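Local coordinates for protein beta-galactosidase/beta-glucuronidase (Faecalibacterium prausnitzii L2-6, PDB 6MVF) that binds flavin mononucleotide and is a glycoside hydrolase of family 2, a beta-glucuronidase that probably cleaves beta-linked glucuronides in the human gut, at residues G87-L98 with G114-D125. Residues are numbered along the deposited sequence; the frame is centred on the assembly and turned at random.
Sequences GRVYVEVLAAAL and GGFSIFRADITD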
ATOM      1  N   GLY A  87      -6.802 -11.931  33.144  1.00 27.54           N
ATOM      2  CA  GLY A  87      -6.379 -12.239  31.799  1.00 25.81           C
ATOM      3  C   GLY A  87      -5.774 -13.622  31.677  1.00 30.20           C
ATOM      4  O   GLY A  87      -5.316 -14.233  32.643  1.00 38.76           O
ATOM      5  N   ARG A  88      -5.796 -14.124  30.450  1.00 31.05           N
ATOM      6  CA  ARG A  88      -5.314 -15.458  30.142  1.00 32.98           C
ATOM      7  C   ARG A  88      -4.396 -15.387  28.931  1.00 35.89           C
ATOM      8  O   ARG A  88      -4.522 -14.499  28.081  1.00 34.86           O
ATOM      9  CB  ARG A  88      -6.487 -16.416  29.897  1.00 32.84           C
ATOM     10  CG  ARG A  88      -7.532 -16.314  31.000  1.00 33.53           C
ATOM     11  CD  ARG A  88      -8.251 -17.614  31.264  1.00 39.10           C
ATOM     12  NE  ARG A  88      -7.349 -18.703  31.635  1.00 40.56           N
ATOM     13  CZ  ARG A  88      -6.745 -18.802  32.814  1.00 34.69           C
ATOM     14  NH1 ARG A  88      -6.926 -17.868  33.732  1.00 34.49           N
ATOM     15  NH2 ARG A  88      -5.965 -19.838  33.070  1.00 27.85           N
ATOM     16  N   VAL A  89      -3.440 -16.311  28.890  1.00 36.01           N
ATOM     17  CA  VAL A  89      -2.432 -16.363  27.842  1.00 33.57           C
ATOM     18  C   VAL A  89      -2.449 -17.752  27.235  1.00 35.92           C
ATOM     19  O   VAL A  89      -2.452 -18.752  27.961  1.00 39.72           O
ATOM     20  CB  VAL A  89      -1.031 -16.030  28.381  1.00 39.73           C
ATOM     21  CG1 VAL A  89      -0.005 -16.022  27.234  1.00 24.20           C
ATOM     22  CG2 VAL A  89      -1.070 -14.698  29.159  1.00 31.65           C
ATOM     23  N   TYR A  90      -2.475 -17.815  25.909  1.00 35.09           N
ATOM     24  CA  TYR A  90      -2.495 -19.070  25.178  1.00 35.33           C
ATOM     25  C   TYR A  90      -1.386 -19.046  24.140  1.00 32.48           C
ATOM     26  O   TYR A  90      -1.140 -18.011  23.517  1.00 34.69           O
ATOM     27  CB  TYR A  90      -3.853 -19.292  24.487  1.00 32.68           C
ATOM     28  CG  TYR A  90      -4.964 -19.843  25.362  1.00 33.17           C
ATOM     29  CD1 TYR A  90      -5.682 -19.021  26.240  1.00 31.91           C
ATOM     30  CD2 TYR A  90      -5.329 -21.180  25.278  1.00 30.62           C
ATOM     31  CE1 TYR A  90      -6.715 -19.546  27.035  1.00 33.46           C
ATOM     32  CE2 TYR A  90      -6.365 -21.704  26.052  1.00 33.28           C
ATOM     33  CZ  TYR A  90      -7.050 -20.897  26.926  1.00 35.00           C
ATOM     34  OH  TYR A  90      -8.061 -21.456  27.684  1.00 33.75           O
ATOM     35  N   VAL A  91      -0.710 -20.176  23.955  1.00 32.81           N
ATOM     36  CA  VAL A  91       0.177 -20.352  22.808  1.00 35.24           C
ATOM     37  C   VAL A  91      -0.570 -21.178  21.776  1.00 31.65           C
ATOM     38  O   VAL A  91      -1.249 -22.153  22.118  1.00 33.04           O
ATOM     39  CB  VAL A  91       1.532 -20.995  23.180  1.00 26.83           C
ATOM     40  CG1 VAL A  91       1.350 -22.317  23.869  1.00 33.60           C
ATOM     41  CG2 VAL A  91       2.355 -21.191  21.945  1.00 26.48           C
ATOM     42  N   GLU A  92      -0.492 -20.754  20.516  1.00 32.36           N
ATOM     43  CA  GLU A  92      -1.176 -21.411  19.410  1.00 32.07           C
ATOM     44  C   GLU A  92      -0.135 -21.818  18.373  1.00 33.35           C
ATOM     45  O   GLU A  92       0.504 -20.959  17.760  1.00 29.15           O
ATOM     46  CB  GLU A  92      -2.230 -20.483  18.818  1.00 30.62           C
ATOM     47  CG  GLU A  92      -2.800 -20.922  17.496  1.00 32.92           C
ATOM     48  CD  GLU A  92      -3.889 -19.979  17.001  1.00 43.57           C
ATOM     49  OE1 GLU A  92      -5.076 -20.186  17.384  1.00 39.58           O
ATOM     50  OE2 GLU A  92      -3.557 -19.026  16.240  1.00 43.86           O
ATOM     51  N   VAL A  93       0.049 -23.129  18.198  1.00 34.48           N
ATOM     52  CA  VAL A  93       0.900 -23.699  17.154  1.00 33.53           C
ATOM     53  C   VAL A  93       0.007 -24.066  15.976  1.00 35.63           C
ATOM     54  O   VAL A  93      -0.964 -24.817  16.140  1.00 37.71           O
ATOM     55  CB  VAL A  93       1.664 -24.933  17.661  1.00 32.87           C
ATOM     56  CG1 VAL A  93       2.501 -25.548  16.537  1.00 30.41           C
ATOM     57  CG2 VAL A  93       2.534 -24.580  18.876  1.00 28.98           C
ATOM     58  N   LEU A  94       0.318 -23.546  14.786  1.00 34.11           N
ATOM     59  CA  LEU A  94      -0.587 -23.773  13.658  1.00 38.08           C
ATOM     60  C   LEU A  94      -0.338 -25.113  12.979  1.00 36.13           C
ATOM     61  O   LEU A  94      -1.205 -25.573  12.224  1.00 37.19           O
ATOM     62  CB  LEU A  94      -0.492 -22.627  12.635  1.00 31.04           C
ATOM     63  CG  LEU A  94      -0.885 -21.243  13.184  1.00 35.32           C
ATOM     64  CD1 LEU A  94      -0.557 -20.085  12.210  1.00 27.99           C
ATOM     65  CD2 LEU A  94      -2.344 -21.211  13.615  1.00 26.23           C
ATOM     66  N   ALA A  95       0.823 -25.731  13.242  1.00 33.00           N
ATOM     67  CA  ALA A  95       1.161 -27.100  12.864  1.00 35.28           C
ATOM     68  C   ALA A  95       2.572 -27.436  13.349  1.00 33.24           C
ATOM     69  O   ALA A  95       3.485 -26.603  13.294  1.00 35.44           O
ATOM     70  CB  ALA A  95       1.052 -27.327  11.344  1.00 30.33           C
ATOM     71  N   ALA A  96       2.764 -28.656  13.829  1.00 31.12           N
ATOM     72  CA  ALA A  96       4.077 -29.115  14.269  1.00 37.26           C
ATOM     73  C   ALA A  96       4.270 -30.531  13.738  1.00 34.54           C
ATOM     74  O   ALA A  96       3.672 -31.482  14.254  1.00 34.74           O
ATOM     75  CB  ALA A  96       4.209 -29.062  15.794  1.00 27.22           C
ATOM     76  N   ALA A  97       5.113 -30.673  12.723  1.00 28.80           N
ATOM     77  CA  ALA A  97       5.259 -31.936  12.013  1.00 36.67           C
ATOM     78  C   ALA A  97       6.428 -32.710  12.608  1.00 38.27           C
ATOM     79  O   ALA A  97       7.570 -32.247  12.517  1.00 37.15           O
ATOM     80  CB  ALA A  97       5.478 -31.667  10.527  1.00 26.38           C
ATOM     81  N   LEU A  98       6.167 -33.883  13.207  1.00 33.84           N
ATOM     82  CA  LEU A  98       4.876 -34.580  13.274  1.00 31.18           C
ATOM     83  C   LEU A  98       4.279 -34.665  14.683  1.00 34.29           C
ATOM     84  O   LEU A  98       3.097 -34.958  14.859  1.00 32.81           O
ATOM     85  CB  LEU A  98       5.043 -36.002  12.764  1.00 22.74           C
ATOM     86  CG  LEU A  98       5.462 -36.138  11.318  1.00 33.36           C
ATOM     87  CD1 LEU A  98       5.703 -37.613  11.008  1.00 35.40           C
ATOM     88  CD2 LEU A  98       4.376 -35.539  10.416  1.00 33.45           C
ATOM     89  N   GLY A 114       0.283 -35.557  15.298  1.00 39.27           N
ATOM     90  CA  GLY A 114      -0.372 -35.148  14.070  1.00 32.50           C
ATOM     91  C   GLY A 114       0.171 -33.806  13.616  1.00 38.50           C
ATOM     92  O   GLY A 114       0.095 -32.810  14.346  1.00 34.49           O
ATOM     93  N   GLY A 115       0.727 -33.762  12.409  1.00 35.70           N
ATOM     94  CA  GLY A 115       1.531 -32.621  12.035  1.00 38.48           C
ATOM     95  C   GLY A 115       0.873 -31.645  11.083  1.00 29.76           C
ATOM     96  O   GLY A 115       1.566 -30.925  10.364  1.00 31.02           O
ATOM     97  N   PHE A 116      -0.455 -31.605  11.067  1.00 26.87           N
ATOM     98  CA  PHE A 116      -1.142 -30.780  10.082  1.00 30.64           C
ATOM     99  C   PHE A 116      -2.351 -30.070  10.679  1.00 32.91           C
ATOM    100  O   PHE A 116      -3.218 -29.620   9.922  1.00 29.56           O
ATOM    101  CB  PHE A 116      -1.583 -31.614   8.858  1.00 28.80           C
ATOM    102  CG  PHE A 116      -0.484 -32.467   8.288  1.00 29.40           C
ATOM    103  CD1 PHE A 116      -0.199 -33.718   8.838  1.00 28.57           C
ATOM    104  CD2 PHE A 116       0.298 -31.999   7.232  1.00 27.68           C
ATOM    105  CE1 PHE A 116       0.834 -34.480   8.344  1.00 31.75           C
ATOM    106  CE2 PHE A 116       1.318 -32.758   6.717  1.00 20.66           C
ATOM    107  CZ  PHE A 116       1.593 -34.005   7.274  1.00 26.71           C
ATOM    108  N   SER A 117      -2.437 -29.960  12.008  1.00 27.29           N
ATOM    109  CA  SER A 117      -3.572 -29.293  12.623  1.00 33.50           C
ATOM    110  C   SER A 117      -3.115 -28.366  13.746  1.00 35.20           C
ATOM    111  O   SER A 117      -2.053 -28.555  14.352  1.00 30.75           O
ATOM    112  CB  SER A 117      -4.616 -30.296  13.146  1.00 36.05           C
ATOM    113  OG  SER A 117      -4.019 -31.431  13.729  1.00 35.75           O
ATOM    114  N   ILE A 118      -3.941 -27.341  13.986  1.00 34.04           N
ATOM    115  CA  ILE A 118      -3.687 -26.348  15.020  1.00 31.08           C
ATOM    116  C   ILE A 118      -3.871 -27.000  16.381  1.00 29.15           C
ATOM    117  O   ILE A 118      -4.782 -27.816  16.585  1.00 35.28           O
ATOM    118  CB  ILE A 118      -4.643 -25.151  14.835  1.00 28.52           C
ATOM    119  CG1 ILE A 118      -4.390 -24.453  13.506  1.00 27.85           C
ATOM    120  CG2 ILE A 118      -4.549 -24.139  15.975  1.00 25.74           C
ATOM    121  CD1 ILE A 118      -5.566 -23.631  13.034  1.00 21.58           C
ATOM    122  N   PHE A 119      -2.998 -26.665  17.322  1.00 32.60           N
ATOM    123  CA  PHE A 119      -3.265 -27.024  18.705  1.00 39.76           C
ATOM    124  C   PHE A 119      -2.845 -25.861  19.593  1.00 37.28           C
ATOM    125  O   PHE A 119      -1.956 -25.078  19.228  1.00 30.76           O
ATOM    126  CB  PHE A 119      -2.573 -28.334  19.094  1.00 27.42           C
ATOM    127  CG  PHE A 119      -1.089 -28.298  18.959  1.00 35.49           C
ATOM    128  CD1 PHE A 119      -0.479 -28.598  17.751  1.00 35.58           C
ATOM    129  CD2 PHE A 119      -0.289 -27.992  20.051  1.00 28.50           C
ATOM    130  CE1 PHE A 119       0.908 -28.582  17.641  1.00 32.82           C
ATOM    131  CE2 PHE A 119       1.082 -27.963  19.940  1.00 23.44           C
ATOM    132  CZ  PHE A 119       1.683 -28.258  18.746  1.00 27.06           C
ATOM    133  N   ARG A 120      -3.537 -25.723  20.733  1.00 28.53           N
ATOM    134  CA  ARG A 120      -3.330 -24.601  21.646  1.00 37.37           C
ATOM    135  C   ARG A 120      -3.090 -25.102  23.062  1.00 37.56           C
ATOM    136  O   ARG A 120      -3.359 -26.263  23.393  1.00 38.34           O
ATOM    137  CB  ARG A 120      -4.517 -23.630  21.654  1.00 31.54           C
ATOM    138  CG  ARG A 120      -4.935 -23.181  20.294  1.00 28.87           C
ATOM    139  CD  ARG A 120      -5.866 -21.999  20.369  1.00 32.89           C
ATOM    140  NE  ARG A 120      -6.441 -21.711  19.058  1.00 32.77           N
ATOM    141  CZ  ARG A 120      -7.635 -22.135  18.652  1.00 32.14           C
ATOM    142  NH1 ARG A 120      -8.413 -22.863  19.463  1.00 27.30           N
ATOM    143  NH2 ARG A 120      -8.047 -21.818  17.434  1.00 28.46           N
ATOM    144  N   ALA A 121      -2.602 -24.187  23.904  1.00 33.18           N
ATOM    145  CA  ALA A 121      -2.298 -24.488  25.298  1.00 34.93           C
ATOM    146  C   ALA A 121      -2.454 -23.232  26.151  1.00 37.42           C
ATOM    147  O   ALA A 121      -1.909 -22.177  25.808  1.00 36.90           O
ATOM    148  CB  ALA A 121      -0.880 -25.053  25.438  1.00 31.92           C
ATOM    149  N   ASP A 122      -3.208 -23.348  27.248  1.00 32.69           N
ATOM    150  CA  ASP A 122      -3.366 -22.268  28.225  1.00 30.32           C
ATOM    151  C   ASP A 122      -2.089 -22.191  29.070  1.00 33.05           C
ATOM    152  O   ASP A 122      -1.879 -22.983  29.981  1.00 31.51           O
ATOM    153  CB  ASP A 122      -4.614 -22.523  29.066  1.00 29.68           C
ATOM    154  CG  ASP A 122      -4.900 -21.418  30.091  1.00 37.09           C
ATOM    155  OD1 ASP A 122      -4.100 -20.465  30.222  1.00 33.32           O
ATOM    156  OD2 ASP A 122      -5.954 -21.509  30.776  1.00 36.72           O
ATOM    157  N   ILE A 123      -1.218 -21.236  28.775  1.00 35.43           N
ATOM    158  CA  ILE A 123       0.038 -21.111  29.497  1.00 34.45           C
ATOM    159  C   ILE A 123      -0.010 -19.975  30.515  1.00 34.72           C
ATOM    160  O   ILE A 123       1.035 -19.489  30.933  1.00 32.96           O
ATOM    161  CB  ILE A 123       1.228 -20.937  28.545  1.00 36.22           C
ATOM    162  CG1 ILE A 123       1.116 -19.609  27.803  1.00 33.93           C
ATOM    163  CG2 ILE A 123       1.274 -22.084  27.557  1.00 33.31           C
ATOM    164  CD1 ILE A 123       2.421 -19.117  27.260  1.00 28.92           C
ATOM    165  N   THR A 124      -1.215 -19.557  30.922  1.00 38.65           N
ATOM    166  CA  THR A 124      -1.389 -18.426  31.833  1.00 42.65           C
ATOM    167  C   THR A 124      -0.514 -18.569  33.074  1.00 45.57           C
ATOM    168  O   THR A 124       0.313 -17.697  33.382  1.00 43.11           O
ATOM    169  CB  THR A 124      -2.867 -18.311  32.252  1.00 39.65           C
ATOM    170  OG1 THR A 124      -3.698 -18.177  31.094  1.00 36.09           O
ATOM    171  CG2 THR A 124      -3.084 -17.111  33.180  1.00 29.30           C
ATOM    172  N   ASP A 125      -0.694 -19.682  33.794  1.00 39.90           N
ATOM    173  CA  ASP A 125      -0.036 -19.952  35.064  1.00 42.02           C
ATOM    174  C   ASP A 125       1.447 -20.312  34.928  1.00 45.02           C
ATOM    175  O   ASP A 125       2.148 -20.341  35.942  1.00 49.06           O
ATOM    176  CB  ASP A 125      -0.792 -21.069  35.792  1.00 42.25           C
ATOM    177  CG  ASP A 125      -2.257 -20.695  36.084  1.00 56.47           C
ATOM    178  OD1 ASP A 125      -2.523 -19.534  36.501  1.00 46.31           O
ATOM    179  OD2 ASP A 125      -3.142 -21.561  35.879  1.00 55.66           O
TER
HETATM  180  O   HOH W   1       0.365 -30.243  13.895  1.00 29.34           O
HETATM  181  O   HOH W   2       2.091 -32.140  16.331  1.00 31.04           O
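Asp122 reaches across from segment 114-125 to Tyr90 and Arg88. Its CB sits over one face of the Tyr90 ring, 3.6 Å from CE2 of Tyr90, and its CA makes a CH-pi contact with the same ring. With CG anti to the backbone N (chi1 -178°), the carboxylate stays stacked on the ring, their planes 19° apart. OD2 takes two hydrogen bonds from Arg88, a side-on salt bridge. Arg88 NH2 lies 2.8 Å from Asp122 OD2; Arg88 NE lies 3.2 Å from Asp122 OD2, in a more bent bond. OD2 lies in the guanidinium plane. Asp122 OD1 turns back to its own segment and accepts from Thr124 N at 3.1 Å, an Asx turn. Thr124 OG1 lies over a face of the Arg88 guanidinium and accepts from Val89 N at 2.9 Å. With an alanine here in place of Asp122, the Arg88 guanidinium would probably lose its salt-bridge mate and the turn at Thr124 its acceptor.

Strands 88-93 and 119-122 pair antiparallel in the sugar-binding domain, strand 119-122 at the sheet edge. Along the face of Tyr90 and Asp122, Arg120 NE meets the anti lone pair of Glu92 OE1 at 2.6 Å. Asn164 holds the other Glu92 oxygen. On the opposite face Val93 CB packs 3.5 Å from Phe119 CZ, over the ring, and Ala96 CB lies at its edge. Strands 99-104 and 107-113 cover this side. The pairing thus separates an apolar face, turned into the domain, from a polar, largely charged one, where Tyr90 and Arg120 lie close to the FMN-binding residues Asp174 and Tyr177.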